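Local atomic coordinates of putative oxidoreductase molybdopterin-binding subunit (Sulfolobus tokodaii, PDB entry 4ZOH), a protein that binds molybdenum through pterin cytosine dinucleotide and is probably the catalytic subunit of an oxidoreductase related to aldehyde oxidase and xanthine dehydrogenase. Residues 58-63 and 225-230; 329-334 and 611-616; 338-343 and 410-415. All coordinates share one frame; numbering follows the deposited sequence.

Interaction 1. Residues 58-63 and 225-230; sequences EDINPG and EYALAK
Ile60 lies against Ala227 and Lys230, fitting a loop of the a/b hammerhead region to helix 223-235 in a loop-on-helix contact. The loop follows strand 54-56, an outer strand of a mixed sheet that also takes in strand 239-241, just after the helix. Ile60 does most of the touching, through two different branches. Ile60 CG2 meets Ala227 CB at 4.0 Å, an apolar contact. The other branch runs along the helix, where Ile60 CD1 rests 3.8 Å from Ala227 O and 3.9 Å from Lys230 CG. This division follows from the first torsion (chi1 -49°), which sets CG2 anti to the backbone N and swings CG1 beside that N. Ile60 and Lys230 run past one another in opposite directions, so that lysine methylenes, not its ammonium group, line the isoleucine. No hydrogen bond crosses between the segments.

The second shell fixes both sides. In the loop, Asp59 faces elsewhere: OD1 forms a salt bridge with Lys50 and OD2 accepts from the backbone N of Thr56, while Asn61 ND2 donates to Ile68 O. On the helix, Ala227 also packs on Phe36 and Leu228 on Val34, both of strand 32-38, which lays the helix on that sheet, and Tyr226 OH is hydrogen-bonded to Asp289. Lys230, partly exposed, closes the margin of the contact: the bends at chi2 and chi3 bring Lys230 CE 3.6 Å from Ile60 O and 3.9 Å from Asp59 O.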
# COMPACT_ATOMS: atom_id res chain seq x y z
N GLU A 58 20.93 17.69 14.31
CA GLU A 58 22.11 17.86 13.39
C GLU A 58 21.95 17.03 12.15
O GLU A 58 22.44 17.40 11.11
CB GLU A 58 23.46 17.47 14.08
CG GLU A 58 23.79 18.33 15.32
CD GLU A 58 24.09 19.83 15.04
OE1 GLU A 58 24.14 20.31 13.86
OE2 GLU A 58 24.29 20.57 16.05
N ASP A 59 21.24 15.91 12.27
CA ASP A 59 20.90 15.08 11.12
C ASP A 59 19.87 15.70 10.20
O ASP A 59 19.73 15.27 9.07
CB ASP A 59 20.41 13.72 11.58
CG ASP A 59 21.46 12.96 12.34
OD1 ASP A 59 22.59 12.87 11.86
OD2 ASP A 59 21.17 12.40 13.41
N ILE A 60 19.15 16.71 10.69
CA ILE A 60 18.06 17.31 9.95
C ILE A 60 18.33 18.72 9.42
O ILE A 60 18.05 19.05 8.26
CB ILE A 60 16.76 17.29 10.81
CG1 ILE A 60 16.50 15.87 11.41
CG2 ILE A 60 15.56 17.73 9.96
CD1 ILE A 60 16.28 14.76 10.38
N ASN A 61 18.80 19.60 10.29
CA ASN A 61 18.97 20.98 9.90
C ASN A 61 20.27 21.53 10.63
O ASN A 61 20.17 22.45 11.46
CB ASN A 61 17.66 21.79 10.16
CG ASN A 61 17.05 21.48 11.52
OD1 ASN A 61 15.98 20.82 11.61
ND2 ASN A 61 17.72 21.92 12.59
N PRO A 62 21.47 20.90 10.37
CA PRO A 62 22.72 21.33 11.01
C PRO A 62 22.88 22.86 10.91
O PRO A 62 22.55 23.47 9.87
CB PRO A 62 23.80 20.60 10.19
CG PRO A 62 23.16 20.41 8.81
CD PRO A 62 21.76 19.99 9.23
N GLY A 63 23.23 23.50 12.02
CA GLY A 63 23.45 24.94 11.97
C GLY A 63 22.20 25.72 12.21
O GLY A 63 22.25 26.94 12.22
N GLU A 225 7.18 16.57 10.06
CA GLU A 225 7.06 16.20 8.67
C GLU A 225 8.35 16.46 7.88
O GLU A 225 8.79 15.62 7.09
CB GLU A 225 5.86 16.92 8.00
CG GLU A 225 4.45 16.36 8.37
CD GLU A 225 3.36 17.36 7.95
OE1 GLU A 225 3.21 18.37 8.61
OE2 GLU A 225 2.66 17.17 6.96
N TYR A 226 8.90 17.66 8.02
CA TYR A 226 10.28 17.94 7.44
C TYR A 226 11.32 16.91 7.86
O TYR A 226 12.05 16.39 7.02
CB TYR A 226 10.75 19.34 7.86
CG TYR A 226 9.99 20.48 7.21
CD1 TYR A 226 9.89 20.58 5.83
CD2 TYR A 226 9.37 21.45 8.01
CE1 TYR A 226 9.29 21.63 5.21
CE2 TYR A 226 8.76 22.53 7.41
CZ TYR A 226 8.75 22.62 6.01
OH TYR A 226 8.13 23.66 5.42
N ALA A 227 11.35 16.58 9.13
CA ALA A 227 12.32 15.61 9.63
C ALA A 227 12.10 14.21 9.07
O ALA A 227 13.06 13.53 8.67
CB ALA A 227 12.35 15.59 11.15
N LEU A 228 10.83 13.79 9.01
CA LEU A 228 10.53 12.43 8.53
C LEU A 228 10.98 12.32 7.08
O LEU A 228 11.56 11.32 6.65
CB LEU A 228 9.00 12.16 8.62
CG LEU A 228 8.67 10.69 8.38
CD1 LEU A 228 9.17 9.83 9.56
CD2 LEU A 228 7.14 10.55 8.18
N ALA A 229 10.73 13.38 6.34
CA ALA A 229 11.02 13.39 4.96
C ALA A 229 12.56 13.32 4.69
O ALA A 229 13.03 12.56 3.82
CB ALA A 229 10.43 14.59 4.37
N LYS A 230 13.31 14.07 5.47
CA LYS A 230 14.73 14.13 5.38
C LYS A 230 15.32 12.77 5.83
O LYS A 230 16.17 12.25 5.19
CB LYS A 230 15.21 15.26 6.31
CG LYS A 230 16.73 15.22 6.54
CD LYS A 230 17.38 15.80 5.28
CE LYS A 230 18.57 16.71 5.63
NZ LYS A 230 19.59 16.27 4.66

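Interaction 2. Residues 329-334 and 611-616; sequences QSYRGA and IVQGMA. With MCN (pterin cytosine dinucleotide), chain D.
Arg332 leaves its backbone with CG trans to the N (chi1 -162°) and stays extended as far as NE, a straight reach that delivers the guanidinium to the amide of Gln613. Gln613 comes the other way from helix 600-619, its CG turned beside the backbone N and its chain extended beyond. The two side chains cross at about a right angle, their flat ends 88° apart. Arg332 NH1 donates to Gln613 OE1 over 2.7 Å in a bent bond (144° at the hydrogen), arriving tilted out of the carbonyl plane. Arg332 CD presses on the same oxygen, 3.0 Å from Gln613 OE1. Next to this pair Tyr331 OH lies 3.3 Å from Gln613 NE2 at an angle too poor for a bond; instead it donates to a water 2.8 Å from OH, which in turn donates to Gln613 O.

N8' of the pterin lies over one guanidinium face, toward its rim, 3.2 Å from Arg332 NH2. NE is held by Gly671 O, which limits rotation of the plane, and Arg332 CB is 3.8 Å from the dithiolene sulfur S7'. A leucine here would probably leave Gln613 OE1 and Gly671 O without their charged donor and N8' of the pterin without the guanidinium beside it. Tyr331 and Gln613 also pack on a basic side chain of another protein chain. With the Arg332 side chain about 6 Å from molybdenum and that of Gln613 about 9 Å from an iron-sulfur cluster, the site is close to both metal centres, consistent with the pterin pocket of a molybdenum hydroxylase of the xanthine dehydrogenase family.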
# COMPACT_ATOMS: atom_id res chain seq x y z
N GLN A 329 -0.79 28.67 15.53
CA GLN A 329 -1.16 28.43 14.11
C GLN A 329 -2.60 28.80 13.86
O GLN A 329 -3.37 28.96 14.76
CB GLN A 329 -1.18 26.92 13.79
CG GLN A 329 -0.03 26.11 14.25
CD GLN A 329 -0.28 24.61 14.00
OE1 GLN A 329 -0.18 23.79 14.94
NE2 GLN A 329 -0.62 24.27 12.79
N SER A 330 -2.99 28.76 12.60
CA SER A 330 -4.39 28.94 12.21
C SER A 330 -5.21 27.93 13.02
O SER A 330 -4.87 26.73 13.12
CB SER A 330 -4.58 28.62 10.77
OG SER A 330 -4.36 29.75 9.97
N TYR A 331 -6.30 28.44 13.59
CA TYR A 331 -7.43 27.60 14.03
C TYR A 331 -8.71 28.23 13.47
O TYR A 331 -8.86 29.49 13.49
CB TYR A 331 -7.51 27.52 15.51
CG TYR A 331 -8.74 26.83 16.07
CD1 TYR A 331 -9.04 25.49 15.69
CD2 TYR A 331 -9.59 27.47 16.94
CE1 TYR A 331 -10.10 24.79 16.25
CE2 TYR A 331 -10.67 26.81 17.49
CZ TYR A 331 -10.93 25.45 17.15
OH TYR A 331 -11.99 24.76 17.67
N ARG A 332 -9.60 27.36 12.96
CA ARG A 332 -10.90 27.71 12.43
C ARG A 332 -11.33 29.17 12.57
O ARG A 332 -11.68 29.60 13.65
CB ARG A 332 -11.98 26.75 12.98
CG ARG A 332 -13.25 26.81 12.09
CD ARG A 332 -14.31 25.82 12.59
NE ARG A 332 -15.38 25.62 11.58
CZ ARG A 332 -16.07 24.47 11.46
NH1 ARG A 332 -15.77 23.46 12.27
NH2 ARG A 332 -16.99 24.30 10.49
N GLY A 333 -11.24 29.91 11.47
CA GLY A 333 -11.44 31.35 11.43
C GLY A 333 -10.14 32.19 11.33
O GLY A 333 -10.16 33.25 10.76
N ALA A 334 -9.05 31.71 11.93
CA ALA A 334 -7.69 32.19 11.64
C ALA A 334 -7.59 33.74 11.78
O ALA A 334 -7.35 34.48 10.77
CB ALA A 334 -7.30 31.74 10.23
N ILE A 611 -20.29 26.45 14.95
CA ILE A 611 -21.04 26.92 16.11
C ILE A 611 -20.66 26.22 17.39
O ILE A 611 -20.48 26.88 18.45
CB ILE A 611 -22.60 26.87 15.88
CG1 ILE A 611 -23.04 28.00 14.93
CG2 ILE A 611 -23.37 27.10 17.17
CD1 ILE A 611 -24.40 27.71 14.20
N VAL A 612 -20.53 24.89 17.34
CA VAL A 612 -20.21 24.16 18.56
C VAL A 612 -18.77 24.40 19.00
O VAL A 612 -18.48 24.45 20.19
CB VAL A 612 -20.52 22.62 18.40
CG1 VAL A 612 -19.91 21.80 19.53
CG2 VAL A 612 -22.06 22.36 18.37
N GLN A 613 -17.84 24.50 18.04
CA GLN A 613 -16.45 24.95 18.41
C GLN A 613 -16.44 26.36 19.07
O GLN A 613 -15.90 26.55 20.15
CB GLN A 613 -15.50 24.85 17.19
CG GLN A 613 -15.03 23.41 17.06
CD GLN A 613 -14.33 23.21 15.74
OE1 GLN A 613 -14.71 23.82 14.74
NE2 GLN A 613 -13.29 22.38 15.73
N GLY A 614 -17.15 27.31 18.45
CA GLY A 614 -17.23 28.70 19.00
C GLY A 614 -17.85 28.70 20.40
O GLY A 614 -17.35 29.38 21.29
N MET A 615 -18.89 27.86 20.63
CA MET A 615 -19.53 27.77 21.96
C MET A 615 -18.58 27.16 22.97
O MET A 615 -18.53 27.56 24.15
CB MET A 615 -20.80 26.91 21.83
CG MET A 615 -21.35 26.45 23.17
SD MET A 615 -22.78 25.32 23.08
CE MET A 615 -23.35 25.83 21.46
N ALA A 616 -17.87 26.12 22.53
CA ALA A 616 -16.92 25.40 23.40
C ALA A 616 -15.74 26.37 23.85
O ALA A 616 -15.24 26.27 24.99
CB ALA A 616 -16.32 24.22 22.64
N1 MCN D . -21.09 25.33 1.12
C2 MCN D . -22.17 25.52 0.26
N3 MCN D . -22.53 26.78 -0.16
C4 MCN D . -21.79 27.86 0.29
C5 MCN D . -20.71 27.69 1.15
C6 MCN D . -20.33 26.40 1.56
O2 MCN D . -22.85 24.59 -0.17
N4 MCN D . -22.15 29.06 -0.13
C1' MCN D . -20.77 23.96 1.50
C2D MCN D . -19.73 23.39 0.53
O2' MCN D . -20.30 22.69 -0.53
C3' MCN D . -19.01 22.38 1.39
C4D MCN D . -18.84 23.19 2.61
O4D MCN D . -20.14 23.92 2.76
O3' MCN D . -19.76 21.25 1.66
C5' MCN D . -17.66 23.97 2.06
O5' MCN D . -17.40 25.03 2.78
PA MCN D . -16.39 26.21 2.30
O1A MCN D . -16.01 26.29 0.91
O2A MCN D . -17.10 27.34 2.99
O3A MCN D . -15.14 25.77 3.34
PB MCN D . -14.04 24.67 2.92
O1B MCN D . -12.93 25.40 2.18
O2B MCN D . -14.55 23.48 2.25
O3B MCN D . -13.60 24.24 4.32
C10 MCN D . -12.52 24.88 5.06
C9' MCN D . -12.97 25.21 6.47
C8' MCN D . -11.89 25.60 7.33
S8' MCN D . -10.82 26.91 6.86
C7' MCN D . -11.71 25.06 8.57
S7' MCN D . -10.46 25.63 9.71
C6' MCN D . -12.62 24.08 9.12
C7 MCN D . -13.97 24.08 8.33
O9' MCN D . -13.64 24.05 6.96
N5' MCN D . -12.03 22.74 9.22
C4A MCN D . -12.79 21.55 9.15
N8' MCN D . -14.77 22.87 8.67
C4B MCN D . -14.19 21.65 8.89
N1' MCN D . -14.98 20.58 8.86
C2' MCN D . -14.44 19.37 9.01
N2' MCN D . -15.25 18.33 8.95
N3' MCN D . -13.05 19.17 9.27
C4' MCN D . -12.19 20.29 9.36
O4' MCN D . -10.96 20.13 9.61
O HOH W 1 -12.93 25.44 20.26

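Interaction 3. Residues 338-343 and 410-415; sequences EGIYFI and SYIEIT
Tyr411 gives Ile340 its CB, while its ring turns off toward other partners: in the ring plane, at the edge, sits CB of Glu413 two residues on, and the ring of His571 meets it with the planes nearly perpendicular. Ala673 and Ala677 of helix 673-688 touch the tyrosine too. The turn comes from the crowded position of CG, between backbone N and carbonyl carbon (chi1 77°). Ile340 points from helix 336-353 toward strand 405-412 and meets the tyrosine at its CB. Ile340 CG2 is 3.6 Å from Tyr411 CB and 3.9 Å from Ser410 O; the other branch advances along the strand until Ile340 CD1 is 3.5 Å from Ile412 O and 4.4 Å from Ile412 CG2. The axes of 338-343 and 410-412 run 143° apart and approach to 8.8 Å.

Polar ties lie four residues on either side of Ile340 in the helix. Ser410 N donates to Glu344 OE1, and Glu413 OE1 forms a salt bridge with Arg336 besides receiving Ile414 N from above the carboxylate plane. Buried and without a hydrogen bond between the two segments, the contact therefore depends on the fit of one branched side chain to an outer strand, with charge and hydrogen bonding left to its flanks.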
# COMPACT_ATOMS: atom_id res chain seq x y z
N GLU A 338 -11.37 36.27 16.64
CA GLU A 338 -10.89 37.20 17.67
C GLU A 338 -11.39 38.64 17.40
O GLU A 338 -11.94 39.27 18.28
CB GLU A 338 -9.38 37.15 17.76
CG GLU A 338 -8.83 35.77 18.11
CD GLU A 338 -8.50 34.92 16.88
OE1 GLU A 338 -9.42 34.63 16.05
OE2 GLU A 338 -7.31 34.49 16.72
N GLY A 339 -11.22 39.10 16.19
CA GLY A 339 -11.64 40.45 15.78
C GLY A 339 -13.16 40.71 15.91
O GLY A 339 -13.53 41.72 16.49
N ILE A 340 -14.01 39.87 15.29
CA ILE A 340 -15.48 39.88 15.52
C ILE A 340 -15.83 39.74 17.03
O ILE A 340 -16.65 40.49 17.53
CB ILE A 340 -16.22 38.86 14.62
CG1 ILE A 340 -15.99 39.14 13.14
CG2 ILE A 340 -17.73 38.71 14.99
CD1 ILE A 340 -16.32 40.59 12.75
N TYR A 341 -15.17 38.84 17.76
CA TYR A 341 -15.41 38.71 19.18
C TYR A 341 -15.16 40.06 19.90
O TYR A 341 -15.99 40.48 20.75
CB TYR A 341 -14.51 37.64 19.77
CG TYR A 341 -14.31 37.64 21.29
CD1 TYR A 341 -15.24 37.07 22.14
CD2 TYR A 341 -13.13 38.18 21.88
CE1 TYR A 341 -15.05 37.05 23.54
CE2 TYR A 341 -12.94 38.16 23.27
CZ TYR A 341 -13.89 37.59 24.11
OH TYR A 341 -13.66 37.53 25.54
N PHE A 342 -14.01 40.69 19.59
CA PHE A 342 -13.71 41.99 20.15
C PHE A 342 -14.78 43.04 19.88
O PHE A 342 -15.29 43.60 20.86
CB PHE A 342 -12.27 42.45 19.79
CG PHE A 342 -11.16 41.60 20.45
CD1 PHE A 342 -11.24 41.25 21.76
CD2 PHE A 342 -10.07 41.17 19.72
CE1 PHE A 342 -10.23 40.49 22.37
CE2 PHE A 342 -9.06 40.43 20.31
CZ PHE A 342 -9.14 40.06 21.62
N ILE A 343 -15.16 43.30 18.61
CA ILE A 343 -16.15 44.30 18.35
C ILE A 343 -17.54 43.93 18.95
O ILE A 343 -18.23 44.81 19.49
CB ILE A 343 -16.25 44.72 16.85
CG1 ILE A 343 -17.10 46.01 16.69
CG2 ILE A 343 -16.74 43.60 15.91
CD1 ILE A 343 -16.58 47.20 17.50
N SER A 410 -23.48 39.94 15.61
CA SER A 410 -23.53 40.00 14.20
C SER A 410 -22.07 39.91 13.69
O SER A 410 -21.15 40.37 14.38
CB SER A 410 -24.13 41.31 13.86
OG SER A 410 -24.43 41.21 12.52
N TYR A 411 -21.84 39.27 12.55
CA TYR A 411 -20.49 39.08 12.12
C TYR A 411 -20.43 39.44 10.67
O TYR A 411 -21.45 39.42 9.95
CB TYR A 411 -20.01 37.60 12.38
CG TYR A 411 -20.57 36.63 11.38
CD1 TYR A 411 -19.91 36.40 10.18
CD2 TYR A 411 -21.85 35.99 11.59
CE1 TYR A 411 -20.45 35.55 9.21
CE2 TYR A 411 -22.39 35.11 10.65
CZ TYR A 411 -21.69 34.88 9.48
OH TYR A 411 -22.20 34.06 8.51
N ILE A 412 -19.23 39.78 10.23
CA ILE A 412 -18.91 39.79 8.80
C ILE A 412 -17.53 39.10 8.70
O ILE A 412 -16.88 38.95 9.73
CB ILE A 412 -18.95 41.22 8.22
CG1 ILE A 412 -18.86 41.15 6.70
CG2 ILE A 412 -17.98 42.17 8.94
CD1 ILE A 412 -19.65 42.17 5.92
N GLU A 413 -17.10 38.63 7.51
CA GLU A 413 -16.12 37.60 7.45
C GLU A 413 -15.47 37.68 6.10
O GLU A 413 -16.07 38.26 5.18
CB GLU A 413 -16.79 36.22 7.81
CG GLU A 413 -16.34 34.91 7.16
CD GLU A 413 -14.97 34.42 7.62
OE1 GLU A 413 -14.14 35.29 8.11
OE2 GLU A 413 -14.70 33.18 7.47
N ILE A 414 -14.24 37.14 5.97
CA ILE A 414 -13.49 37.19 4.69
C ILE A 414 -13.19 35.77 4.25
O ILE A 414 -12.76 34.99 5.04
CB ILE A 414 -12.21 38.09 4.77
CG1 ILE A 414 -11.50 37.91 6.13
CG2 ILE A 414 -12.62 39.57 4.60
CD1 ILE A 414 -10.10 38.56 6.26
N THR A 415 -13.41 35.45 2.98
CA THR A 415 -13.30 34.05 2.56
C THR A 415 -12.86 34.02 1.13
O THR A 415 -12.89 35.07 0.47
CB THR A 415 -14.70 33.33 2.61
OG1 THR A 415 -15.49 33.76 1.49
CG2 THR A 415 -15.43 33.52 3.96

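In the fold
The three contacts illustrate how chemistry follows place. Interaction 1 is peripheral and partly buried, its centre about 27 Å from the centre of the chain, and joins the hammerhead region to a helix of the first cofactor-binding range. Interactions 2 and 3 are both buried and lie about 12 Å apart between centres; each ties the first cofactor-binding range to the second, and segments 329-334 and 338-343 are near neighbours along the chain, with interaction 3 nested inside the loop that interaction 2 closes. Only interaction 2, beside the cofactor, is carried by a hydrogen bond and a bridging water. The other two are each centred on one isoleucine, joined by lysine methylenes in interaction 1.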